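Local coordinates for conserved hypothetical protein (Bacteroides thetaiotaomicron, PDB 2FB0), which is of unknown function but is possibly an oxidoreductase, a member of the antibiotic biosynthesis monooxygenase family of dimeric alpha/beta-barrel proteins, at residues A[66-69]-A[73-76]; A[16-21]-A[48-53]; A[30-35]-A[39-44]. All coordinates share one frame; numbering follows the deposited sequence.

Contact 1: residues A[66-69]-A[73-76]; sequences AAHE and HFAQ. With ACT (acetate ion), chain B.
Phe74 reaches from helix 72-84 across to the end of helix 62-68, where His68 and Glu69 receive it. Its CB packs against the backbone, 3.2 Å from His68 O. CG stands anti to the backbone N (chi1 178°), which carries the ring over to helix 62-68. Along one rim CD1 lies 3.4 Å from Glu69 O. On the other rim CD2 lies 3.5 Å from His68 NE2. Further out, CE2 comes 3.5 Å from the acetate carbon C, which sits at the ring edge. At the far end CZ touches Glu69 CG at 3.9 Å. Glu69 CA covers one face of the ring in a CH-pi contact. The Glu69 side chain then runs alongside the phenyl group, pointing the same way.

The two rings of His68 and Phe74 form an offset edge-to-face pair. The edge of Phe74 is turned toward the imidazole face, with the planes at 71°. The imidazole keeps its own edge for polar partners. NE2 donates an almost straight hydrogen bond to the acetate O, at 2.8 Å and 174°. ND1 instead bonds Glu35 OE2, and His73 NE2 bonds the same carboxylate oxygen. The two histidines therefore meet rim to rim around one acceptor, with His68 ND1 and His73 NE2 4.0 Å apart. Polar partners on both nitrogens should restrict rotation of the His68 ring.

Thr71 OG1 bonds both His68 O and Phe74 N, and so ties the two helices together at their junction. His68, His73 and Phe74 form an aromatic cluster where helix 62-68 gives way to helix 72-84. The acetate, probably from the crystallisation liquor, lies beside it. Such a site is consistent with the pocket between helices and sheet in dimeric alpha/beta-barrel proteins.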
loop_
_atom_site.group_PDB
_atom_site.type_symbol
_atom_site.label_atom_id
_atom_site.label_comp_id
_atom_site.label_asym_id
_atom_site.label_seq_id
_atom_site.Cartn_x
_atom_site.Cartn_y
_atom_site.Cartn_z
ATOM N N ALA A 66 -10.418 8.773 -14.574
ATOM C CA ALA A 66 -10.776 8.387 -15.949
ATOM C C ALA A 66 -9.859 9.068 -16.953
ATOM O O ALA A 66 -9.349 8.415 -17.857
ATOM C CB ALA A 66 -12.253 8.705 -16.247
ATOM N N ALA A 67 -9.619 10.368 -16.768
ATOM C CA ALA A 67 -8.689 11.105 -17.621
ATOM C C ALA A 67 -7.253 10.570 -17.518
ATOM O O ALA A 67 -6.565 10.454 -18.531
ATOM C CB ALA A 67 -8.739 12.622 -17.312
ATOM N N HIS A 68 -6.800 10.255 -16.302
ATOM C CA HIS A 68 -5.484 9.622 -16.094
ATOM C C HIS A 68 -5.313 8.363 -16.952
ATOM O O HIS A 68 -4.269 8.150 -17.563
ATOM C CB HIS A 68 -5.312 9.278 -14.612
ATOM C CG HIS A 68 -4.156 8.375 -14.306
ATOM N ND1 HIS A 68 -2.841 8.756 -14.471
ATOM C CD2 HIS A 68 -4.120 7.125 -13.776
ATOM C CE1 HIS A 68 -2.045 7.772 -14.080
ATOM N NE2 HIS A 68 -2.797 6.776 -13.644
ATOM N N GLU A 69 -6.358 7.552 -16.992
ATOM C CA GLU A 69 -6.334 6.272 -17.686
ATOM C C GLU A 69 -6.360 6.411 -19.214
ATOM O O GLU A 69 -6.164 5.432 -19.927
ATOM C CB GLU A 69 -7.464 5.381 -17.174
ATOM C CG GLU A 69 -7.231 4.925 -15.737
ATOM C CD GLU A 69 -8.472 4.357 -15.078
ATOM O OE1 GLU A 69 -9.596 4.593 -15.589
ATOM O OE2 GLU A 69 -8.324 3.694 -14.025
ATOM N N HIS A 73 1.260 8.464 -20.944
ATOM C CA HIS A 73 2.144 7.903 -19.913
ATOM C C HIS A 73 1.529 6.692 -19.188
ATOM O O HIS A 73 2.241 5.731 -18.887
ATOM C CB HIS A 73 2.699 8.966 -18.933
ATOM C CG HIS A 73 1.659 9.672 -18.103
ATOM N ND1 HIS A 73 1.215 10.948 -18.393
ATOM C CD2 HIS A 73 1.016 9.304 -16.966
ATOM C CE1 HIS A 73 0.326 11.323 -17.487
ATOM N NE2 HIS A 73 0.187 10.343 -16.610
ATOM N N PHE A 74 0.217 6.733 -18.943
ATOM C CA PHE A 74 -0.500 5.597 -18.384
ATOM C C PHE A 74 -0.397 4.386 -19.314
ATOM O O PHE A 74 0.058 3.318 -18.897
ATOM C CB PHE A 74 -1.970 5.933 -18.126
ATOM C CG PHE A 74 -2.776 4.769 -17.592
ATOM C CD1 PHE A 74 -3.518 3.961 -18.453
ATOM C CD2 PHE A 74 -2.789 4.479 -16.222
ATOM C CE1 PHE A 74 -4.268 2.881 -17.963
ATOM C CE2 PHE A 74 -3.531 3.407 -15.725
ATOM C CZ PHE A 74 -4.273 2.602 -16.600
ATOM N N ALA A 75 -0.807 4.557 -20.572
ATOM C CA ALA A 75 -0.731 3.462 -21.554
ATOM C C ALA A 75 0.691 2.901 -21.687
ATOM O O ALA A 75 0.885 1.686 -21.701
ATOM C CB ALA A 75 -1.277 3.912 -22.913
ATOM N N GLN A 76 1.677 3.791 -21.742
ATOM C CA GLN A 76 3.077 3.409 -21.908
ATOM C C GLN A 76 3.569 2.555 -20.730
ATOM O O GLN A 76 3.999 1.414 -20.919
ATOM C CB GLN A 76 3.936 4.670 -22.105
ATOM C CG GLN A 76 5.463 4.499 -22.031
ATOM C CD GLN A 76 6.222 5.839 -22.149
ATOM O OE1 GLN A 76 5.613 6.917 -22.212
ATOM N NE2 GLN A 76 7.556 5.771 -22.172
HETATM C C ACT B . -2.891 3.461 -12.310
HETATM O O ACT B . -2.039 4.333 -12.612
HETATM O OXT ACT B . -4.103 3.807 -12.313
HETATM C CH3 ACT B . -2.498 2.062 -11.984
#

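Contact 2: residues A[16-21]-A[48-53]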
loop_
_atom_site.group_PDB
_atom_site.type_symbol
_atom_site.label_atom_id
_atom_site.label_comp_id
_atom_site.label_asym_id
_atom_site.label_seq_id
_atom_site.Cartn_x
_atom_site.Cartn_y
_atom_site.Cartn_z
ATOM N N THR A 16 13.822 -11.967 -12.437
ATOM C CA THR A 16 14.398 -11.413 -13.665
ATOM C C THR A 16 13.806 -10.033 -13.970
ATOM O O THR A 16 14.530 -9.122 -14.379
ATOM C CB THR A 16 14.160 -12.346 -14.878
ATOM O OG1 THR A 16 14.651 -13.656 -14.570
ATOM C CG2 THR A 16 14.868 -11.806 -16.138
ATOM N N ASN A 17 12.498 -9.894 -13.751
ATOM C CA ASN A 17 11.743 -8.705 -14.173
ATOM C C ASN A 17 11.510 -7.672 -13.055
ATOM O O ASN A 17 10.988 -6.582 -13.302
ATOM C CB ASN A 17 10.383 -9.137 -14.741
ATOM C CG ASN A 17 10.507 -9.951 -16.034
ATOM O OD1 ASN A 17 11.590 -10.078 -16.602
ATOM N ND2 ASN A 17 9.393 -10.487 -16.497
ATOM N N ARG A 18 11.887 -8.040 -11.832
ATOM C CA ARG A 18 11.517 -7.284 -10.629
ATOM C C ARG A 18 11.908 -5.808 -10.705
ATOM O O ARG A 18 11.049 -4.929 -10.593
ATOM C CB ARG A 18 12.093 -7.958 -9.371
ATOM C CG ARG A 18 11.643 -7.305 -8.047
ATOM C CD ARG A 18 12.403 -7.866 -6.849
ATOM N NE ARG A 18 11.907 -7.269 -5.609
ATOM C CZ ARG A 18 12.331 -6.111 -5.113
ATOM N NH1 ARG A 18 13.290 -5.426 -5.729
ATOM N NH2 ARG A 18 11.811 -5.642 -3.976
ATOM N N GLU A 19 13.201 -5.551 -10.921
ATOM C CA GLU A 19 13.755 -4.208 -10.965
ATOM C C GLU A 19 13.164 -3.374 -12.095
ATOM O O GLU A 19 12.913 -2.177 -11.915
ATOM C CB GLU A 19 15.283 -4.274 -11.115
ATOM C CG GLU A 19 16.012 -2.923 -10.990
ATOM C CD GLU A 19 16.221 -2.191 -12.325
ATOM O OE1 GLU A 19 16.698 -1.034 -12.297
ATOM O OE2 GLU A 19 15.911 -2.758 -13.400
ATOM N N LYS A 20 12.967 -4.005 -13.259
ATOM C CA LYS A 20 12.438 -3.311 -14.429
ATOM C C LYS A 20 10.998 -2.869 -14.194
ATOM O O LYS A 20 10.623 -1.775 -14.573
ATOM C CB LYS A 20 12.518 -4.207 -15.693
ATOM C CG LYS A 20 13.944 -4.474 -16.201
ATOM C CD LYS A 20 13.955 -5.630 -17.212
ATOM C CE LYS A 20 15.383 -6.160 -17.458
ATOM N NZ LYS A 20 15.337 -7.340 -18.383
ATOM N N ALA A 21 10.197 -3.747 -13.597
ATOM C CA ALA A 21 8.806 -3.439 -13.280
ATOM C C ALA A 21 8.683 -2.296 -12.234
ATOM O O ALA A 21 7.868 -1.378 -12.395
ATOM C CB ALA A 21 8.074 -4.707 -12.826
ATOM N N THR A 48 8.508 -8.299 2.968
ATOM C CA THR A 48 8.486 -9.717 3.322
ATOM C C THR A 48 8.465 -10.679 2.118
ATOM O O THR A 48 8.865 -11.839 2.253
ATOM C CB THR A 48 7.295 -10.076 4.271
ATOM O OG1 THR A 48 6.048 -9.985 3.565
ATOM C CG2 THR A 48 7.254 -9.166 5.531
ATOM N N ARG A 49 7.980 -10.205 0.967
ATOM C CA ARG A 49 7.832 -11.038 -0.246
ATOM C C ARG A 49 8.510 -10.348 -1.427
ATOM O O ARG A 49 8.005 -9.352 -1.956
ATOM C CB ARG A 49 6.353 -11.274 -0.569
ATOM C CG ARG A 49 5.581 -11.999 0.524
ATOM C CD ARG A 49 4.082 -12.006 0.257
ATOM N NE ARG A 49 3.474 -10.682 0.397
ATOM C CZ ARG A 49 2.264 -10.350 -0.058
ATOM N NH1 ARG A 49 1.510 -11.232 -0.726
ATOM N NH2 ARG A 49 1.815 -9.117 0.125
ATOM N N ARG A 50 9.664 -10.883 -1.826
ATOM C CA ARG A 50 10.464 -10.333 -2.919
ATOM C C ARG A 50 9.702 -10.112 -4.218
ATOM O O ARG A 50 10.013 -9.182 -4.964
ATOM C CB ARG A 50 11.656 -11.254 -3.223
ATOM C CG ARG A 50 12.867 -10.965 -2.394
ATOM C CD ARG A 50 13.441 -9.593 -2.703
ATOM N NE ARG A 50 14.227 -9.570 -3.934
ATOM C CZ ARG A 50 15.046 -8.575 -4.257
ATOM N NH1 ARG A 50 15.178 -7.539 -3.433
ATOM N NH2 ARG A 50 15.737 -8.610 -5.390
ATOM N N ASP A 51 8.712 -10.962 -4.476
ATOM C CA ASP A 51 7.996 -10.963 -5.756
ATOM C C ASP A 51 6.755 -10.072 -5.752
ATOM O O ASP A 51 6.022 -10.037 -6.729
ATOM C CB ASP A 51 7.639 -12.409 -6.180
ATOM C CG ASP A 51 6.705 -13.111 -5.197
ATOM O OD1 ASP A 51 6.649 -12.727 -4.003
ATOM O OD2 ASP A 51 6.022 -14.070 -5.612
ATOM N N VAL A 52 6.526 -9.350 -4.652
ATOM C CA VAL A 52 5.335 -8.512 -4.535
ATOM C C VAL A 52 5.708 -7.042 -4.346
ATOM O O VAL A 52 6.543 -6.705 -3.507
ATOM C CB VAL A 52 4.385 -8.971 -3.387
ATOM C CG1 VAL A 52 3.158 -8.042 -3.299
ATOM C CG2 VAL A 52 3.922 -10.416 -3.582
ATOM N N PHE A 53 5.112 -6.171 -5.153
ATOM C CA PHE A 53 5.117 -4.739 -4.838
ATOM C C PHE A 53 3.726 -4.181 -5.090
ATOM O O PHE A 53 2.858 -4.905 -5.566
ATOM C CB PHE A 53 6.263 -3.962 -5.533
ATOM C CG PHE A 53 6.074 -3.725 -7.021
ATOM C CD1 PHE A 53 6.550 -4.651 -7.958
ATOM C CD2 PHE A 53 5.474 -2.545 -7.484
ATOM C CE1 PHE A 53 6.411 -4.411 -9.336
ATOM C CE2 PHE A 53 5.325 -2.294 -8.847
ATOM C CZ PHE A 53 5.802 -3.231 -9.787
HETATM O O HOH W 1 9.433 -6.714 -2.733
#
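Arg18 and Arg50 lay their guanidinium groups flat on each other, with planes 5° apart and centres 3.8 Å apart. The two chains reach this stack by different routes. Arg18 is extended from CG to NE and runs straight out from the start of helix 18-32. Arg50 bends at chi2 and chi3 (-65° and -78°) and folds back over it. Arg50 NH1 sits above the centre of the Arg18 group, 3.6 Å from Arg18 CZ. Glu45 forms a salt bridge with Arg18 and Glu15 with Arg50, which probably offsets the two like charges.

Arg18 NE also donates to Arg50 O at 2.8 Å. This carbonyl oxygen lies in the guanidinium plane, so stack and bond use different directions of one group. Arg50 belongs to the type I turn 49-52, in the connection of the beta hairpin formed by strands 38-46 and 52-59. The contact thus ties the first helix of the ferredoxin-like fold to that hairpin.

A water accepts a bond from Arg18 NH2 at 2.9 Å and lies 3.0 Å from Val52 O, which it can bridge to the arginine. Deeper in, Phe53 holds CG between its backbone N and carbonyl carbon, a rotamer that brings the ring to the helix, with CE1 3.9 Å from Ala21 CB.

Contact 3: residues A[30-35]-A[39-44]; sequences ACSLKE and IAYDTF. With ACT (acetate ion), chain B.
The Tyr41 ring carries Ser32 CB on one face, offset toward the rim, and meets the acetate O near its plane at the edge. Ser32 CB lies 3.9 Å from the ring centroid and 28° off the normal, a CH-pi contact. Its nearest ring atom is Tyr41 CD1, at 3.5 Å. Ser32 OG also rests near the ring, 3.5 Å from Tyr41 CE1. Its hydrogen bond goes to Leu28 O in its own helix instead. No hydrogen bond joins the two segments.

Tyr41 CG is anti to the backbone N (chi1 -160°), and the side chain rises from the strand toward the helix side. Its OH donates to the acetate O at 2.8 Å, so the phenol and His68 NE2 share one acceptor oxygen. Leu33 covers the base of the tyrosine. Its CD2 is 3.9 Å from Tyr41 CB and 3.8 Å from Tyr41 N.

Strand 38-46 is an outermost strand of the sheet within the chain. Ile39 and Ala40 form a classic beta bulge opposite Thr58 of strand 52-59. Asp42 makes a salt bridge to Arg49 of the second subunit, and Phe44 pairs with a strand of that subunit. The C-terminal end of helix 18-32 packs against strand 38-46, and Tyr41 also touches His68 of helix 62-68 and Ile55 of strand 52-59.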
loop_
_atom_site.group_PDB
_atom_site.type_symbol
_atom_site.label_atom_id
_atom_site.label_comp_id
_atom_site.label_asym_id
_atom_site.label_seq_id
_atom_site.Cartn_x
_atom_site.Cartn_y
_atom_site.Cartn_z
ATOM N N ALA A 30 6.276 9.374 -11.042
ATOM C CA ALA A 30 6.693 10.749 -11.359
ATOM C C ALA A 30 5.753 11.428 -12.358
ATOM O O ALA A 30 5.425 12.601 -12.196
ATOM C CB ALA A 30 8.164 10.775 -11.860
ATOM N N CYS A 31 5.302 10.691 -13.380
ATOM C CA CYS A 31 4.386 11.237 -14.385
ATOM C C CYS A 31 3.004 11.566 -13.808
ATOM O O CYS A 31 2.453 12.640 -14.062
ATOM C CB CYS A 31 4.201 10.257 -15.549
ATOM S SG CYS A 31 5.630 10.057 -16.602
ATOM N N SER A 32 2.448 10.628 -13.044
ATOM C CA SER A 32 1.098 10.774 -12.506
ATOM C C SER A 32 1.003 11.917 -11.489
ATOM O O SER A 32 0.008 12.639 -11.469
ATOM C CB SER A 32 0.614 9.453 -11.896
ATOM O OG SER A 32 0.807 8.379 -12.811
ATOM N N LEU A 33 2.037 12.077 -10.664
ATOM C CA LEU A 33 2.100 13.178 -9.685
ATOM C C LEU A 33 2.038 14.591 -10.287
ATOM O O LEU A 33 1.701 15.550 -9.584
ATOM C CB LEU A 33 3.339 13.055 -8.807
ATOM C CG LEU A 33 3.323 11.967 -7.737
ATOM C CD1 LEU A 33 4.699 11.884 -7.099
ATOM C CD2 LEU A 33 2.226 12.213 -6.682
ATOM N N LYS A 34 2.357 14.708 -11.579
ATOM C CA LYS A 34 2.256 15.981 -12.297
ATOM C C LYS A 34 0.819 16.272 -12.703
ATOM O O LYS A 34 0.507 17.388 -13.107
ATOM C CB LYS A 34 3.144 15.982 -13.548
ATOM C CG LYS A 34 4.629 16.006 -13.267
ATOM C CD LYS A 34 5.413 15.899 -14.570
ATOM C CE LYS A 34 6.919 15.888 -14.320
ATOM N NZ LYS A 34 7.669 15.745 -15.606
ATOM N N GLU A 35 -0.049 15.266 -12.623
ATOM C CA GLU A 35 -1.460 15.448 -12.940
ATOM C C GLU A 35 -2.161 16.161 -11.775
ATOM O O GLU A 35 -1.977 15.810 -10.607
ATOM C CB GLU A 35 -2.142 14.105 -13.232
ATOM C CG GLU A 35 -1.637 13.378 -14.476
ATOM C CD GLU A 35 -2.312 12.028 -14.660
ATOM O OE1 GLU A 35 -3.555 11.980 -14.700
ATOM O OE2 GLU A 35 -1.606 11.010 -14.759
ATOM N N ILE A 39 -3.839 13.145 -6.221
ATOM C CA ILE A 39 -3.580 13.603 -4.857
ATOM C C ILE A 39 -2.327 12.936 -4.278
ATOM O O ILE A 39 -1.485 13.603 -3.647
ATOM C CB ILE A 39 -4.854 13.451 -3.989
ATOM C CG1 ILE A 39 -5.863 14.512 -4.454
ATOM C CG2 ILE A 39 -4.529 13.573 -2.490
ATOM C CD1 ILE A 39 -7.217 14.360 -3.914
ATOM N N ALA A 40 -2.173 11.639 -4.547
ATOM C CA ALA A 40 -1.011 10.882 -4.087
ATOM C C ALA A 40 -0.754 9.696 -5.014
ATOM O O ALA A 40 -1.677 9.165 -5.635
ATOM C CB ALA A 40 -1.223 10.384 -2.653
ATOM N N TYR A 41 0.506 9.282 -5.095
ATOM C CA TYR A 41 0.872 8.182 -5.949
ATOM C C TYR A 41 2.272 7.774 -5.552
ATOM O O TYR A 41 3.167 8.608 -5.524
ATOM C CB TYR A 41 0.834 8.639 -7.418
ATOM C CG TYR A 41 0.716 7.530 -8.445
ATOM C CD1 TYR A 41 -0.406 7.437 -9.266
ATOM C CD2 TYR A 41 1.731 6.579 -8.598
ATOM C CE1 TYR A 41 -0.512 6.422 -10.247
ATOM C CE2 TYR A 41 1.635 5.563 -9.564
ATOM C CZ TYR A 41 0.517 5.492 -10.376
ATOM O OH TYR A 41 0.427 4.472 -11.305
ATOM N N ASP A 42 2.463 6.497 -5.234
ATOM C CA ASP A 42 3.802 6.002 -4.929
ATOM C C ASP A 42 3.896 4.504 -5.174
ATOM O O ASP A 42 2.891 3.801 -5.165
ATOM C CB ASP A 42 4.214 6.343 -3.477
ATOM C CG ASP A 42 5.731 6.324 -3.264
ATOM O OD1 ASP A 42 6.496 6.209 -4.255
ATOM O OD2 ASP A 42 6.174 6.440 -2.094
ATOM N N THR A 43 5.121 4.039 -5.372
ATOM C CA THR A 43 5.436 2.626 -5.539
ATOM C C THR A 43 6.053 2.106 -4.247
ATOM O O THR A 43 6.938 2.752 -3.699
ATOM C CB THR A 43 6.418 2.469 -6.725
ATOM O OG1 THR A 43 5.818 3.058 -7.887
ATOM C CG2 THR A 43 6.756 0.999 -6.979
ATOM N N PHE A 44 5.568 0.959 -3.764
ATOM C CA PHE A 44 6.011 0.354 -2.513
ATOM C C PHE A 44 6.363 -1.114 -2.742
ATOM O O PHE A 44 5.550 -1.867 -3.283
ATOM C CB PHE A 44 4.886 0.368 -1.463
ATOM C CG PHE A 44 4.440 1.733 -1.044
ATOM C CD1 PHE A 44 4.958 2.325 0.116
ATOM C CD2 PHE A 44 3.478 2.420 -1.778
ATOM C CE1 PHE A 44 4.536 3.597 0.516
ATOM C CE2 PHE A 44 3.050 3.696 -1.374
ATOM C CZ PHE A 44 3.588 4.277 -0.219
HETATM C C ACT B . -2.891 3.461 -12.310
HETATM O O ACT B . -2.039 4.333 -12.612
HETATM O OXT ACT B . -4.103 3.807 -12.313
HETATM C CH3 ACT B . -2.498 2.062 -11.984
#

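All three contacts are partly buried, but at different depths. Contact 3 lies nearest the chain's centre, about 8 Å from it centre to centre. Contact 1 is about 10 Å away and contact 2 about 14 Å. Contacts 1 and 3 meet through the Glu35 carboxylate and share the acetate. Contact 2 lies on the other side of the chain's centre from contact 1. It shares helix 18-32 with contact 3, using the opposite end, and Phe53 packs on Phe44 between them. Contact 1 joins two helices through rings, contact 3 sets a helix on the sheet, and contact 2 is dominated by charged groups toward the surface. Contacts 2 and 3 both touch the second subunit, whereas contact 1 does not.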